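Local coordinates for protein putative dioxygenase (Nostoc punctiforme, PDB 2PEB) that is a putative dioxygenase of the Dopa 4,5-dioxygenase family that binds a zinc ion and probably catalyses oxidative ring cleavage of a catechol-type substrate, at residues 8-17 / 80-88. Residues are numbered along the deposited sequence; the frame is centred on the assembly and turned at random. Where two conformers were deposited one is given.
With ZN (zinc ion), chain C.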
ATOM      1  N   GLU A   8       0.020 -17.704   3.973  1.00 38.72           N
ATOM      2  CA  GLU A   8       0.097 -18.035   2.590  1.00 37.41           C
ATOM      3  C   GLU A   8       0.946 -17.034   1.816  1.00 29.96           C
ATOM      4  O   GLU A   8       1.148 -17.254   0.637  1.00 29.41           O
ATOM      5  CB  GLU A   8      -1.306 -18.128   1.985  1.00 35.61           C
ATOM      6  CG  GLU A   8      -1.833 -16.857   1.336  1.00 43.94           C
ATOM      7  CD  GLU A   8      -3.269 -17.005   0.889  1.00 45.73           C
ATOM      8  OE1 GLU A   8      -3.994 -17.848   1.472  1.00 59.22           O
ATOM      9  OE2 GLU A   8      -3.671 -16.282  -0.044  1.00 57.11           O
ATOM     10  N   ILE A   9       1.439 -15.961   2.456  1.00 23.64           N
ATOM     11  CA  ILE A   9       2.330 -14.978   1.796  1.00 20.65           C
ATOM     12  C   ILE A   9       3.765 -15.399   2.006  1.00 18.47           C
ATOM     13  O   ILE A   9       4.263 -15.374   3.135  1.00 23.34           O
ATOM     14  CB  ILE A   9       2.172 -13.533   2.302  1.00 22.12           C
ATOM     15  CG1 ILE A   9       0.751 -13.009   2.057  1.00 26.30           C
ATOM     16  CG2 ILE A   9       3.134 -12.600   1.590  1.00 25.91           C
ATOM     17  CD1 ILE A   9       0.543 -11.605   2.713  1.00 25.93           C
ATOM     18  N   ALA A  10       4.411 -15.839   0.931  1.00 20.21           N
ATOM     19  CA  ALA A  10       5.813 -16.323   0.964  1.00 23.28           C
ATOM     20  C   ALA A  10       6.839 -15.199   0.812  1.00 25.33           C
ATOM     21  O   ALA A  10       8.060 -15.391   1.047  1.00 24.52           O
ATOM     22  CB  ALA A  10       6.012 -17.357  -0.147  1.00 22.85           C
ATOM     23  N   GLY A  11       6.375 -14.037   0.388  1.00 24.12           N
ATOM     24  CA  GLY A  11       7.240 -12.932   0.074  1.00 23.85           C
ATOM     25  C   GLY A  11       6.512 -11.855  -0.628  1.00 21.47           C
ATOM     26  O   GLY A  11       5.311 -11.955  -0.875  1.00 23.00           O
ATOM     27  N   PHE A  12       7.237 -10.796  -0.969  1.00 23.89           N
ATOM     28  CA  PHE A  12       6.694  -9.661  -1.701  1.00 26.12           C
ATOM     29  C   PHE A  12       7.590  -9.201  -2.816  1.00 25.06           C
ATOM     30  O   PHE A  12       8.815  -9.394  -2.779  1.00 24.55           O
ATOM     31  CB  PHE A  12       6.424  -8.446  -0.793  1.00 25.65           C
ATOM     32  CG  PHE A  12       5.470  -8.735   0.303  1.00 25.15           C
ATOM     33  CD1 PHE A  12       5.927  -9.237   1.509  1.00 23.46           C
ATOM     34  CD2 PHE A  12       4.117  -8.471   0.154  1.00 26.08           C
ATOM     35  CE1 PHE A  12       5.050  -9.523   2.548  1.00 29.27           C
ATOM     36  CE2 PHE A  12       3.218  -8.770   1.189  1.00 22.80           C
ATOM     37  CZ  PHE A  12       3.703  -9.279   2.402  1.00 23.19           C
ATOM     38  N   HIS A  13       6.965  -8.623  -3.833  1.00 25.09           N
ATOM     39  CA  HIS A  13       7.656  -7.806  -4.828  1.00 26.50           C
ATOM     40  C   HIS A  13       7.215  -6.394  -4.745  1.00 28.96           C
ATOM     41  O   HIS A  13       6.038  -6.125  -4.584  1.00 29.31           O
ATOM     42  CB  HIS A  13       7.262  -8.249  -6.220  1.00 31.15           C
ATOM     43  CG  HIS A  13       7.919  -9.495  -6.683  1.00 29.87           C
ATOM     44  ND1 HIS A  13       7.714  -9.995  -7.951  1.00 28.54           N
ATOM     45  CD2 HIS A  13       8.800 -10.325  -6.077  1.00 27.88           C
ATOM     46  CE1 HIS A  13       8.431 -11.101  -8.092  1.00 28.95           C
ATOM     47  NE2 HIS A  13       9.118 -11.311  -6.981  1.00 36.47           N
ATOM     48  N   ALA A  14       8.148  -5.478  -4.858  1.00 28.37           N
ATOM     49  CA  ALA A  14       7.889  -4.103  -5.299  1.00 27.27           C
ATOM     50  C   ALA A  14       8.316  -3.929  -6.767  1.00 28.45           C
ATOM     51  O   ALA A  14       9.389  -4.352  -7.164  1.00 30.02           O
ATOM     52  CB  ALA A  14       8.597  -3.157  -4.425  1.00 27.52           C
ATOM     53  N   HIS A  15       7.421  -3.368  -7.572  1.00 26.47           N
ATOM     54  CA  HIS A  15       7.687  -2.955  -8.962  1.00 26.67           C
ATOM     55  C   HIS A  15       7.710  -1.419  -8.963  1.00 27.65           C
ATOM     56  O   HIS A  15       6.707  -0.763  -8.656  1.00 27.40           O
ATOM     57  CB  HIS A  15       6.673  -3.577  -9.942  1.00 25.19           C
ATOM     58  CG  HIS A  15       6.786  -5.083 -10.014  1.00 27.98           C
ATOM     59  ND1 HIS A  15       7.614  -5.707 -10.931  1.00 24.45           N
ATOM     60  CD2 HIS A  15       6.216  -6.080  -9.295  1.00 28.63           C
ATOM     61  CE1 HIS A  15       7.580  -7.006 -10.753  1.00 30.40           C
ATOM     62  NE2 HIS A  15       6.701  -7.272  -9.809  1.00 21.97           N
ATOM     63  N   VAL A  16       8.887  -0.860  -9.220  1.00 26.08           N
ATOM     64  CA  VAL A  16       9.105   0.580  -9.204  1.00 25.06           C
ATOM     65  C   VAL A  16       9.093   1.039 -10.635  1.00 25.85           C
ATOM     66  O   VAL A  16       9.985   0.686 -11.440  1.00 26.42           O
ATOM     67  CB  VAL A  16      10.444   0.932  -8.515  1.00 22.80           C
ATOM     68  CG1 VAL A  16      10.641   2.441  -8.482  1.00 22.79           C
ATOM     69  CG2 VAL A  16      10.527   0.347  -7.089  1.00 25.19           C
ATOM     70  N   TYR A  17       8.035   1.761 -11.000  1.00 24.97           N
ATOM     71  CA  TYR A  17       7.849   2.259 -12.337  1.00 24.79           C
ATOM     72  C   TYR A  17       8.575   3.582 -12.562  1.00 23.29           C
ATOM     73  O   TYR A  17       8.734   4.404 -11.644  1.00 25.47           O
ATOM     74  CB  TYR A  17       6.352   2.373 -12.668  1.00 25.16           C
ATOM     75  CG  TYR A  17       5.672   1.039 -12.542  1.00 24.33           C
ATOM     76  CD1 TYR A  17       5.677   0.153 -13.602  1.00 24.98           C
ATOM     77  CD2 TYR A  17       5.047   0.631 -11.346  1.00 24.12           C
ATOM     78  CE1 TYR A  17       5.111  -1.106 -13.493  1.00 25.22           C
ATOM     79  CE2 TYR A  17       4.439  -0.636 -11.238  1.00 26.27           C
ATOM     80  CZ  TYR A  17       4.478  -1.493 -12.335  1.00 31.46           C
ATOM     81  OH  TYR A  17       3.946  -2.751 -12.286  1.00 27.12           O
ATOM     82  N   LEU A  80       7.567   8.476  -7.337  1.00 25.50           N
ATOM     83  CA  LEU A  80       7.442   7.299  -8.212  1.00 26.96           C
ATOM     84  C   LEU A  80       6.205   6.475  -7.866  1.00 27.72           C
ATOM     85  O   LEU A  80       5.797   6.402  -6.706  1.00 27.46           O
ATOM     86  CB  LEU A  80       8.677   6.411  -8.049  1.00 28.83           C
ATOM     87  CG  LEU A  80       9.974   7.055  -8.516  1.00 31.47           C
ATOM     88  CD1 LEU A  80      11.144   6.125  -8.126  1.00 33.06           C
ATOM     89  CD2 LEU A  80       9.970   7.356 -10.032  1.00 30.03           C
ATOM     90  N   ASP A  81       5.596   5.869  -8.875  1.00 23.68           N
ATOM     91  CA  ASP A  81       4.493   4.948  -8.611  1.00 27.41           C
ATOM     92  C   ASP A  81       5.078   3.562  -8.411  1.00 26.65           C
ATOM     93  O   ASP A  81       5.983   3.143  -9.180  1.00 26.02           O
ATOM     94  CB  ASP A  81       3.498   4.940  -9.767  1.00 27.91           C
ATOM     95  CG  ASP A  81       2.969   6.335 -10.082  1.00 29.83           C
ATOM     96  OD1 ASP A  81       2.642   7.063  -9.113  1.00 29.15           O
ATOM     97  OD2 ASP A  81       2.892   6.737 -11.274  1.00 30.30           O
ATOM     98  N   ILE A  82       4.575   2.859  -7.400  1.00 22.48           N
ATOM     99  CA  ILE A  82       5.130   1.600  -6.958  1.00 23.66           C
ATOM    100  C   ILE A  82       4.012   0.646  -6.593  1.00 26.11           C
ATOM    101  O   ILE A  82       3.164   0.904  -5.763  1.00 25.36           O
ATOM    102  CB  ILE A  82       6.096   1.777  -5.747  1.00 23.19           C
ATOM    103  CG1 ILE A  82       7.236   2.705  -6.089  1.00 25.07           C
ATOM    104  CG2 ILE A  82       6.710   0.496  -5.307  1.00 23.96           C
ATOM    105  CD1 ILE A  82       8.097   2.998  -4.910  1.00 27.88           C
ATOM    106  N   LEU A  83       3.987  -0.455  -7.317  1.00 26.69           N
ATOM    107  CA  LEU A  83       3.207  -1.598  -6.978  1.00 25.33           C
ATOM    108  C   LEU A  83       3.907  -2.522  -6.003  1.00 26.38           C
ATOM    109  O   LEU A  83       5.058  -2.923  -6.214  1.00 26.40           O
ATOM    110  CB  LEU A  83       2.946  -2.385  -8.251  1.00 26.08           C
ATOM    111  CG  LEU A  83       2.223  -3.720  -8.084  1.00 25.44           C
ATOM    112  CD1 LEU A  83       0.762  -3.483  -7.674  1.00 26.02           C
ATOM    113  CD2 LEU A  83       2.247  -4.552  -9.389  1.00 27.84           C
ATOM    114  N   VAL A  84       3.242  -2.880  -4.926  1.00 26.09           N
ATOM    115  CA  VAL A  84       3.714  -3.946  -4.061  1.00 23.69           C
ATOM    116  C   VAL A  84       2.694  -5.099  -4.028  1.00 23.12           C
ATOM    117  O   VAL A  84       1.540  -4.892  -3.785  1.00 23.01           O
ATOM    118  CB  VAL A  84       4.021  -3.485  -2.615  1.00 26.80           C
ATOM    119  CG1 VAL A  84       4.521  -4.700  -1.742  1.00 24.36           C
ATOM    120  CG2 VAL A  84       5.029  -2.292  -2.608  1.00 26.58           C
ATOM    121  N   HIS A  85       3.145  -6.309  -4.316  1.00 26.87           N
ATOM    122  CA  HIS A  85       2.270  -7.453  -4.361  1.00 28.80           C
ATOM    123  C   HIS A  85       2.899  -8.596  -3.592  1.00 26.84           C
ATOM    124  O   HIS A  85       4.112  -8.705  -3.506  1.00 25.26           O
ATOM    125  CB  HIS A  85       1.836  -7.834  -5.800  1.00 27.82           C
ATOM    126  CG  HIS A  85       2.894  -8.494  -6.629  1.00 27.53           C
ATOM    127  ND1 HIS A  85       3.257  -9.807  -6.437  1.00 26.09           N
ATOM    128  CD2 HIS A  85       3.643  -8.050  -7.673  1.00 26.48           C
ATOM    129  CE1 HIS A  85       4.227 -10.127  -7.289  1.00 26.81           C
ATOM    130  NE2 HIS A  85       4.470  -9.084  -8.060  1.00 29.33           N
ATOM    131  N   PRO A  86       2.055  -9.420  -2.986  1.00 22.75           N
ATOM    132  CA  PRO A  86       2.511 -10.622  -2.326  1.00 22.65           C
ATOM    133  C   PRO A  86       2.759 -11.706  -3.329  1.00 24.06           C
ATOM    134  O   PRO A  86       2.394 -11.567  -4.507  1.00 25.73           O
ATOM    135  CB  PRO A  86       1.339 -10.973  -1.426  1.00 20.83           C
ATOM    136  CG  PRO A  86       0.165 -10.489  -2.203  1.00 24.23           C
ATOM    137  CD  PRO A  86       0.571  -9.296  -2.891  1.00 24.99           C
ATOM    138  N   GLU A  87       3.425 -12.747  -2.842  1.00 23.90           N
ATOM    139  CA  GLU A  87       3.650 -13.952  -3.613  0.50 23.51           C
ATOM    140  C   GLU A  87       3.027 -15.080  -2.839  1.00 23.22           C
ATOM    141  O   GLU A  87       3.572 -15.503  -1.825  1.00 23.85           O
ATOM    142  CB  GLU A  87       5.145 -14.184  -3.803  0.50 24.08           C
ATOM    143  CG  GLU A  87       5.767 -13.109  -4.617  0.50 25.34           C
ATOM    144  CD  GLU A  87       7.266 -13.208  -4.660  0.50 23.76           C
ATOM    145  OE1 GLU A  87       7.913 -13.171  -3.586  0.50 23.65           O
ATOM    146  OE2 GLU A  87       7.806 -13.300  -5.779  0.50 40.43           O
ATOM    147  N   THR A  88       1.848 -15.543  -3.298  1.00 20.89           N
ATOM    148  CA  THR A  88       1.065 -16.552  -2.644  1.00 22.16           C
ATOM    149  C   THR A  88       0.795 -17.740  -3.559  1.00 20.84           C
ATOM    150  O   THR A  88       0.070 -18.668  -3.180  1.00 19.10           O
ATOM    151  CB  THR A  88      -0.305 -15.990  -2.234  1.00 21.82           C
ATOM    152  OG1 THR A  88      -1.072 -15.748  -3.415  1.00 21.90           O
ATOM    153  CG2 THR A  88      -0.143 -14.693  -1.443  1.00 22.24           C
TER
HETATM  154 ZN    ZN C 200       6.355  -9.012  -9.173  0.50 14.28          ZN
HETATM  155  O   HOH W   1      -3.244 -17.484  -3.202  1.00 25.24           O
HETATM  156  O   HOH W   2       6.759   6.161 -11.449  1.00 21.75           O
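H13 and H85 face each other as a hydrogen-bonded antiparallel pair, each backbone N-H reaching the other's carbonyl: H13 N to H85 O and H85 N to H13 O both measure 2.9 Å, and both are nearly straight. H15 and L83 form the next hydrogen-bonded pair, with H15 N to L83 O straight but L83 N to H15 O bent, 137° at the hydrogen, and Y17 N continues the ladder to D81 O. Past this end a water accepts from D81 N and donates to Y17 O, so the amide is satisfied without a direct bond; G11 N, by contrast, is buried with no partner.

The three histidines project from one face and bind zinc, through H13 ND1 (2.1 Å), H15 NE2 (1.9 Å) and H85 NE2 (2.2 Å); two further atoms from outside the two segments complete the zinc's coordination. H85's chi1 of 74° sets CG between backbone N and carbonyl carbon, bringing its imidazole under H13 CB, which lies over one face. The far nitrogen, H85 ND1, donates to P86 O at 2.8 Å; with the acceptor in the ring plane and an N-H...O angle of 171°, this bond fixes the ring's rotation while NE2 faces the metal.

The ring of Y17 turns its edge to strand 82-87, CE2 against L83 CB at 3.8 Å, while its OH is hydrogen-bonded to H52 ND1. An alanine at this position is likely to open a gap beside L83 and leave H52 without its phenolic partner.

The reverse face is apolar: F12 CE2 meets P86 CB at 3.9 Å, and A14 and V16 continue the packing against V84 and I82. M74 of the second subunit covers F12 and P86. Within the antiparallel sheet, strand 11-18 also bonds to 55-61, as A14 with V59, and 82-87 to 100-102, as V84 with L100; helix 23-36 packs on L80.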